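Local coordinates for glutamate--cysteine ligase GshA (Methylobacillus flagellatus KT, PDB 3K1T), which probably acts as a ligase that joins glutamate to cysteine through the side-chain carboxylate, giving gamma-glutamylcysteine, the precursor of glutathione, at residues A[113-116]-A[117-121]; A[157-160]-A[161-164]; A[201-204]-A[205-208]. All blocks are in the same frame, centred on the assembly; numbering follows the deposited sequence.

Contact 1. Residues A[113-116]-A[117-121]; sequences RNVH and ALTHI. With GOL (glycerol), chain O; SO4 (sulfate ion), chain D.
Thr-119 folds back on Val-115 one turn earlier in helix 109-124, the crossover helix of the beta-alpha-beta unit between strands 97-102 and 128-133. In the conformer modelled here, one of two, its CB stands 3.3 Å from Val-115 O. Thr-119 OG1 lies beside the backbone N (chi1 -59°), which lets the hydroxyl reach back along the helix and donate to Val-115 O at 2.7 Å. Val-115 O also takes the regular helical bond from Thr-119 N, at 2.9 Å, and the two donors approach from opposite faces of the carbonyl plane. Glycerol O3 donates to Thr-119 OG1 at 2.9 Å, but this glycerol, probably from the crystallisation liquor, is placed too close to the His-116 ring, which makes its position doubtful. Val-115 and Thr-119, both buried, pack their side chains on Ile-131 of strand 128-133. One residue on, the helix presents His-120, whose backbone N binds His-116 O while its ring heads outward. A sulfate, probably from the crystallisation liquor too and held also by Arg-123 NH1, sits at the edge of that ring, and His-120 ND1 donates to sulfate O2 over 2.8 Å with an N-H...O angle of 156°.

Contact 2. Residues A[157-160]-A[161-164]; sequences VRRK and ANRL. With SO4 (sulfate ion), chain C.
Val-157 meets Leu-164 through CG1, which lies 3.4 Å from CD2 in the one of its two conformers described here; that is tight for two methyls and should be read with caution. Leu-164 itself is buried, set against Leu-99 and Ile-101 of strand 97-102. Arg-158 turns away from the partner strand. Bent at chi2 (82°), it grips a sulfate, probably from the crystallisation liquor, with two bonds: NH1 to sulfate O3 at 2.9 Å and NH2 to sulfate O2 at 2.8 Å. Its carbonyl O stays in the hairpin and receives a CA-H...O contact from Leu-164.

Arg-159 is paired with Leu-164 at a non-hydrogen-bonded position, and its CB rests 3.8 Å from Leu-164 CD2. From there the chain runs out extended to the turn residue Asn-162, where Arg-159 NH2 donates to OD1 at 3.0 Å. The oxygen lies in the guanidinium plane, yet the amide is turned 72° against it and the donor sits above the plane of the amide carbonyl, 37° out of it. One water accepts from both Arg-159 NE and Asn-162 N, tying the pair a second time, while NH1 goes to Gln-189 O.

Lys-160 closes the strand. Its N donates to Arg-163 O at 2.9 Å, and its O accepts from Arg-163 N at 3.0 Å. Arg-163 sends its guanidinium off to salt bridges with Asp-170 and Glu-192. Ala-161 and Asn-162 at the corner both have positive phi, as a type I' turn requires; this is a tight two-residue beta hairpin joining strands 151-160 and 163-166.

Contact 3. Residues A[201-204]-A[205-208]; sequences AGWA and TRRK
Arg-206 lays its guanidinium flat over the six-membered ring of Trp-203, with the two planes only 8° apart. CZ sits 3.8 Å from the centroid of that ring and 17° off its normal, so the overlap is a cation-pi stack over the face. The branch that slides furthest in over the indole is NH1, which is 3.6 Å from CE2. The same NH1 also donates to Trp-203 O at 3.0 Å, and because this oxygen lies in the guanidinium plane, one bond helps to fix the rotation of the group while its face stays on the ring.

CG of Arg-206 is held between its own backbone N and carbonyl carbon (chi1 74°), and the chain then runs extended alongside the tryptophan. Trp-203 O is gripped a second time by Arg-206 N at 3.2 Å, from the opposite face of the carbonyl. Just before it, Thr-205 N binds Gly-202 O at 3.1 Å, closing the short turn at the 3-10 segment 203-204. At the backbone angles of Gly-202 a CB would be jammed against the carbonyl O of Ala-201, which suits a glycine. On the far face of the guanidinium lies Lys-208 CG, 4.2 Å above the plane. Lys-208 NZ donates to a water at 3.0 Å, which stands 2.7 Å from Ala-204 O.

The whole turn belongs to the loop between strand 194-196 and helix 210-226. Trp-203 NE1 is bonded to Asp-179 O, Lys-208 NZ makes a salt bridge to Asp-285 on strand 280-285, and Arg-206 NE has a long, weak ion pair with Glu-419 of helix 398-421.

The three contacts follow one another along the chain without touching. Contact 2 lies about 24 Å, centre to centre, from each of the others, and contacts 1 and 3 are about 28 Å apart; the nearest atoms of contacts 2 and 3 are still about 11 Å from each other. One mixed sheet relates them: the helix of contact 1 packs on strand 128-133, which pairs in parallel with strand 151-160 of contact 2, and contact 3 follows the sheet's strand 194-196. Gln-189 meets both Arg-159 and Ala-201. Glycerol lies at contact 1 and about 4 Å from the Trp-203 side chain, but neither molecule establishes an active site.

Contact 1. Residues A[113-116]-A[117-121]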
loop_
_atom_site.group_PDB
_atom_site.type_symbol
_atom_site.label_atom_id
_atom_site.label_comp_id
_atom_site.label_asym_id
_atom_site.label_seq_id
_atom_site.Cartn_x
_atom_site.Cartn_y
_atom_site.Cartn_z
ATOM N N ARG A 113 18.307 -3.070 -16.321
ATOM C CA ARG A 113 17.883 -3.615 -15.028
ATOM C C ARG A 113 16.704 -2.870 -14.422
ATOM O O ARG A 113 15.812 -3.502 -13.823
ATOM C CB ARG A 113 19.050 -3.643 -14.026
ATOM C CG ARG A 113 20.146 -4.594 -14.464
ATOM C CD ARG A 113 21.361 -4.494 -13.587
ATOM N NE ARG A 113 22.359 -5.430 -14.094
ATOM C CZ ARG A 113 23.604 -5.548 -13.645
ATOM N NH1 ARG A 113 24.038 -4.783 -12.643
ATOM N NH2 ARG A 113 24.408 -6.457 -14.205
ATOM N N ASN A 114 16.692 -1.546 -14.577
ATOM C CA ASN A 114 15.514 -0.760 -14.198
ATOM C C ASN A 114 14.261 -1.223 -14.938
ATOM O O ASN A 114 13.200 -1.401 -14.342
ATOM C CB ASN A 114 15.752 0.712 -14.476
ATOM C CG ASN A 114 14.497 1.513 -14.520
ATOM O OD1 ASN A 114 13.872 1.787 -13.464
ATOM N ND2 ASN A 114 14.093 1.914 -15.763
ATOM N N VAL A 115 14.374 -1.389 -16.247
ATOM C CA VAL A 115 13.237 -1.873 -17.029
ATOM C C VAL A 115 12.704 -3.192 -16.540
ATOM O O VAL A 115 11.479 -3.324 -16.370
ATOM C CB VAL A 115 13.520 -1.907 -18.533
ATOM C CG1 VAL A 115 12.256 -2.480 -19.306
ATOM C CG2 VAL A 115 13.860 -0.452 -18.994
ATOM N N HIS A 116 13.584 -4.141 -16.280
ATOM C CA HIS A 116 13.183 -5.431 -15.723
ATOM C C HIS A 116 12.469 -5.303 -14.365
ATOM O O HIS A 116 11.412 -5.910 -14.157
ATOM C CB HIS A 116 14.369 -6.366 -15.587
ATOM C CG HIS A 116 14.040 -7.641 -14.884
ATOM N ND1 HIS A 116 13.570 -8.756 -15.545
ATOM C CD2 HIS A 116 14.113 -7.982 -13.573
ATOM C CE1 HIS A 116 13.342 -9.719 -14.669
ATOM N NE2 HIS A 116 13.654 -9.270 -13.461
ATOM N N ALA A 117 13.044 -4.503 -13.467
ATOM C CA ALA A 117 12.471 -4.280 -12.109
ATOM C C ALA A 117 11.108 -3.614 -12.167
ATOM O O ALA A 117 10.178 -4.015 -11.461
ATOM C CB ALA A 117 13.453 -3.419 -11.266
ATOM N N LEU A 118 10.983 -2.580 -13.015
ATOM C CA LEU A 118 9.710 -1.903 -13.228
ATOM C C LEU A 118 8.633 -2.826 -13.819
ATOM O O LEU A 118 7.481 -2.874 -13.346
ATOM C CB LEU A 118 9.902 -0.648 -14.090
ATOM C CG LEU A 118 8.643 0.123 -14.446
ATOM C CD1 LEU A 118 7.785 0.615 -13.246
ATOM C CD2 LEU A 118 9.039 1.317 -15.366
ATOM N N THR A 119 9.010 -3.600 -14.830
ATOM C CA THR A 119 8.109 -4.548 -15.468
ATOM C C THR A 119 7.596 -5.581 -14.451
ATOM O O THR A 119 6.402 -5.941 -14.432
ATOM C CB THR A 119 8.796 -5.252 -16.652
ATOM O OG1 THR A 119 9.232 -4.275 -17.614
ATOM C CG2 THR A 119 7.851 -6.231 -17.291
ATOM N N HIS A 120 8.498 -6.018 -13.579
ATOM C CA HIS A 120 8.169 -6.997 -12.545
ATOM C C HIS A 120 7.114 -6.443 -11.579
ATOM O O HIS A 120 6.106 -7.115 -11.274
ATOM C CB HIS A 120 9.397 -7.389 -11.748
ATOM C CG HIS A 120 9.105 -8.371 -10.643
ATOM N ND1 HIS A 120 8.660 -9.650 -10.890
ATOM C CD2 HIS A 120 9.200 -8.258 -9.296
ATOM C CE1 HIS A 120 8.461 -10.272 -9.733
ATOM N NE2 HIS A 120 8.790 -9.450 -8.753
ATOM N N ILE A 121 7.316 -5.215 -11.130
ATOM C CA ILE A 121 6.302 -4.562 -10.258
ATOM C C ILE A 121 4.942 -4.492 -10.920
ATOM O O ILE A 121 3.914 -4.808 -10.315
ATOM C CB ILE A 121 6.756 -3.149 -9.810
ATOM C CG1 ILE A 121 7.970 -3.228 -8.884
ATOM C CG2 ILE A 121 5.583 -2.341 -9.134
ATOM C CD1 ILE A 121 8.794 -1.892 -8.887
HETATM C C1 GOL O . 11.084 -8.754 -16.550
HETATM O O1 GOL O . 10.302 -8.163 -15.542
HETATM C C2 GOL O . 10.595 -8.543 -17.964
HETATM O O2 GOL O . 10.630 -9.779 -18.648
HETATM C C3 GOL O . 11.493 -7.551 -18.657
HETATM O O3 GOL O . 10.843 -6.343 -18.914
HETATM S S SO4 D . 8.578 -10.766 -14.262
HETATM O O1 SO4 D . 9.890 -11.030 -13.730
HETATM O O2 SO4 D . 7.517 -10.701 -13.233
HETATM O O3 SO4 D . 8.788 -9.439 -14.839
HETATM O O4 SO4 D . 8.100 -11.576 -15.378
#

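Contact 2. Residues A[157-160]-A[161-164]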
loop_
_atom_site.group_PDB
_atom_site.type_symbol
_atom_site.label_atom_id
_atom_site.label_comp_id
_atom_site.label_asym_id
_atom_site.label_seq_id
_atom_site.Cartn_x
_atom_site.Cartn_y
_atom_site.Cartn_z
ATOM N N VAL A 157 7.435 -0.683 -31.651
ATOM C CA VAL A 157 6.053 -0.229 -31.662
ATOM C C VAL A 157 5.570 -0.186 -33.127
ATOM O O VAL A 157 6.328 0.189 -34.001
ATOM C CB VAL A 157 5.943 1.164 -30.986
ATOM C CG1 VAL A 157 4.632 1.824 -31.307
ATOM C CG2 VAL A 157 6.144 1.037 -29.445
ATOM N N ARG A 158 4.350 -0.619 -33.377
ATOM C CA ARG A 158 3.702 -0.505 -34.686
ATOM C C ARG A 158 2.473 0.354 -34.505
ATOM O O ARG A 158 1.644 0.066 -33.609
ATOM C CB ARG A 158 3.284 -1.895 -35.157
ATOM C CG ARG A 158 2.550 -1.898 -36.492
ATOM C CD ARG A 158 3.509 -1.846 -37.662
ATOM N NE ARG A 158 2.796 -2.028 -38.939
ATOM C CZ ARG A 158 2.479 -1.050 -39.798
ATOM N NH1 ARG A 158 2.790 0.231 -39.558
ATOM N NH2 ARG A 158 1.832 -1.368 -40.916
ATOM N N ARG A 159 2.310 1.399 -35.320
ATOM C CA ARG A 159 1.076 2.174 -35.262
ATOM C C ARG A 159 0.130 1.749 -36.360
ATOM O O ARG A 159 0.489 1.827 -37.553
ATOM C CB ARG A 159 1.344 3.676 -35.378
ATOM C CG ARG A 159 0.050 4.494 -35.294
ATOM C CD ARG A 159 0.350 5.935 -35.091
ATOM N NE ARG A 159 -0.847 6.774 -35.068
ATOM C CZ ARG A 159 -0.886 8.013 -34.557
ATOM N NH1 ARG A 159 0.192 8.562 -34.015
ATOM N NH2 ARG A 159 -2.009 8.708 -34.622
ATOM N N LYS A 160 -1.097 1.417 -35.950
ATOM C CA LYS A 160 -2.192 1.044 -36.844
ATOM C C LYS A 160 -3.442 1.835 -36.448
ATOM O O LYS A 160 -3.884 1.726 -35.313
ATOM C CB LYS A 160 -2.531 -0.435 -36.679
ATOM C CG LYS A 160 -1.473 -1.438 -37.123
ATOM C CD LYS A 160 -1.345 -1.529 -38.618
ATOM C CE LYS A 160 -2.491 -2.317 -39.254
ATOM N NZ LYS A 160 -2.600 -1.943 -40.695
ATOM N N ALA A 161 -4.012 2.646 -37.336
ATOM C CA ALA A 161 -5.320 3.320 -37.020
ATOM C C ALA A 161 -5.421 3.999 -35.634
ATOM O O ALA A 161 -6.347 3.727 -34.819
ATOM C CB ALA A 161 -6.469 2.297 -37.118
ATOM N N ASN A 162 -4.494 4.860 -35.351
ATOM C CA ASN A 162 -4.511 5.592 -34.078
ATOM C C ASN A 162 -4.302 4.769 -32.793
ATOM O O ASN A 162 -4.586 5.249 -31.706
ATOM C CB ASN A 162 -5.716 6.529 -33.955
ATOM C CG ASN A 162 -5.722 7.599 -35.035
ATOM O OD1 ASN A 162 -4.670 7.881 -35.620
ATOM N ND2 ASN A 162 -6.895 8.185 -35.318
ATOM N N ARG A 163 -3.710 3.593 -32.933
ATOM C CA ARG A 163 -3.324 2.795 -31.778
ATOM C C ARG A 163 -1.901 2.267 -31.965
ATOM O O ARG A 163 -1.470 1.948 -33.090
ATOM C CB ARG A 163 -4.298 1.626 -31.638
ATOM C CG ARG A 163 -5.765 2.046 -31.479
ATOM C CD ARG A 163 -6.657 0.805 -31.182
ATOM N NE ARG A 163 -6.423 0.282 -29.827
ATOM C CZ ARG A 163 -6.930 0.809 -28.711
ATOM N NH1 ARG A 163 -7.690 1.888 -28.750
ATOM N NH2 ARG A 163 -6.651 0.258 -27.524
ATOM N N LEU A 164 -1.168 2.143 -30.869
ATOM C CA LEU A 164 0.106 1.433 -30.890
ATOM C C LEU A 164 -0.121 -0.029 -30.540
ATOM O O LEU A 164 -0.830 -0.319 -29.582
ATOM C CB LEU A 164 1.086 2.039 -29.902
ATOM C CG LEU A 164 1.465 3.489 -30.127
ATOM C CD1 LEU A 164 2.634 3.828 -29.133
ATOM C CD2 LEU A 164 1.852 3.781 -31.625
HETATM S S SO4 C . 2.687 1.700 -42.922
HETATM O O1 SO4 C . 4.138 1.537 -42.947
HETATM O O2 SO4 C . 2.003 0.389 -43.045
HETATM O O3 SO4 C . 2.270 2.281 -41.603
HETATM O O4 SO4 C . 2.310 2.543 -44.064
HETATM O O HOH W 1 -2.442 5.748 -37.486
#

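Contact 3. Residues A[201-204]-A[205-208]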
loop_
_atom_site.group_PDB
_atom_site.type_symbol
_atom_site.label_atom_id
_atom_site.label_comp_id
_atom_site.label_asym_id
_atom_site.label_seq_id
_atom_site.Cartn_x
_atom_site.Cartn_y
_atom_site.Cartn_z
ATOM N N ALA A 201 1.858 17.412 -27.401
ATOM C CA ALA A 201 2.797 18.216 -28.208
ATOM C C ALA A 201 2.929 19.594 -27.538
ATOM O O ALA A 201 1.935 20.198 -27.187
ATOM C CB ALA A 201 2.292 18.365 -29.684
ATOM N N GLY A 202 4.147 20.068 -27.362
ATOM C CA GLY A 202 4.384 21.336 -26.667
ATOM C C GLY A 202 5.114 21.052 -25.354
ATOM O O GLY A 202 5.820 21.907 -24.832
ATOM N N TRP A 203 4.905 19.835 -24.832
ATOM C CA TRP A 203 5.531 19.390 -23.583
ATOM C C TRP A 203 6.994 19.788 -23.508
ATOM O O TRP A 203 7.431 20.404 -22.536
ATOM C CB TRP A 203 5.403 17.861 -23.492
ATOM C CG TRP A 203 6.371 17.196 -22.576
ATOM C CD1 TRP A 203 7.434 16.383 -22.933
ATOM C CD2 TRP A 203 6.393 17.296 -21.168
ATOM N NE1 TRP A 203 8.092 15.959 -21.800
ATOM C CE2 TRP A 203 7.469 16.506 -20.707
ATOM C CE3 TRP A 203 5.590 17.959 -20.240
ATOM C CZ2 TRP A 203 7.763 16.377 -19.369
ATOM C CZ3 TRP A 203 5.882 17.829 -18.919
ATOM C CH2 TRP A 203 6.945 17.046 -18.486
ATOM N N ALA A 204 7.744 19.455 -24.551
ATOM C CA ALA A 204 9.210 19.553 -24.502
ATOM C C ALA A 204 9.732 20.997 -24.596
ATOM O O ALA A 204 10.903 21.244 -24.306
ATOM C CB ALA A 204 9.861 18.662 -25.605
ATOM N N THR A 205 8.874 21.918 -25.017
ATOM C CA THR A 205 9.249 23.328 -25.115
ATOM C C THR A 205 8.401 24.168 -24.149
ATOM O O THR A 205 8.288 25.377 -24.305
ATOM C CB THR A 205 9.071 23.865 -26.572
ATOM O OG1 THR A 205 7.748 23.567 -27.001
ATOM C CG2 THR A 205 10.059 23.215 -27.515
ATOM N N ARG A 206 7.822 23.528 -23.141
ATOM C CA ARG A 206 7.088 24.257 -22.103
ATOM C C ARG A 206 8.039 25.209 -21.328
ATOM O O ARG A 206 9.272 25.090 -21.397
ATOM C CB ARG A 206 6.449 23.265 -21.131
ATOM C CG ARG A 206 7.467 22.602 -20.160
ATOM C CD ARG A 206 6.896 21.422 -19.363
ATOM N NE ARG A 206 7.929 20.830 -18.476
ATOM C CZ ARG A 206 8.916 20.042 -18.876
ATOM N NH1 ARG A 206 9.028 19.662 -20.142
ATOM N NH2 ARG A 206 9.813 19.594 -18.006
ATOM N N ARG A 207 7.460 26.131 -20.563
ATOM C CA ARG A 207 8.272 27.069 -19.794
ATOM C C ARG A 207 8.663 26.362 -18.509
ATOM O O ARG A 207 7.841 26.178 -17.591
ATOM C CB ARG A 207 7.508 28.358 -19.492
ATOM C CG ARG A 207 8.397 29.406 -18.807
ATOM C CD ARG A 207 7.734 30.741 -18.692
ATOM N NE ARG A 207 6.485 30.657 -17.942
ATOM C CZ ARG A 207 5.695 31.701 -17.682
ATOM N NH1 ARG A 207 6.030 32.913 -18.108
ATOM N NH2 ARG A 207 4.558 31.540 -17.001
ATOM N N LYS A 208 9.902 25.937 -18.445
ATOM C CA LYS A 208 10.327 25.051 -17.352
ATOM C C LYS A 208 10.365 25.762 -15.987
ATOM O O LYS A 208 10.317 25.097 -14.944
ATOM C CB LYS A 208 11.665 24.385 -17.718
ATOM C CG LYS A 208 11.485 23.456 -18.958
ATOM C CD LYS A 208 12.675 22.558 -19.268
ATOM C CE LYS A 208 12.401 21.776 -20.581
ATOM N NZ LYS A 208 13.647 21.497 -21.338
HETATM O O HOH W 2 12.524 19.443 -23.155
#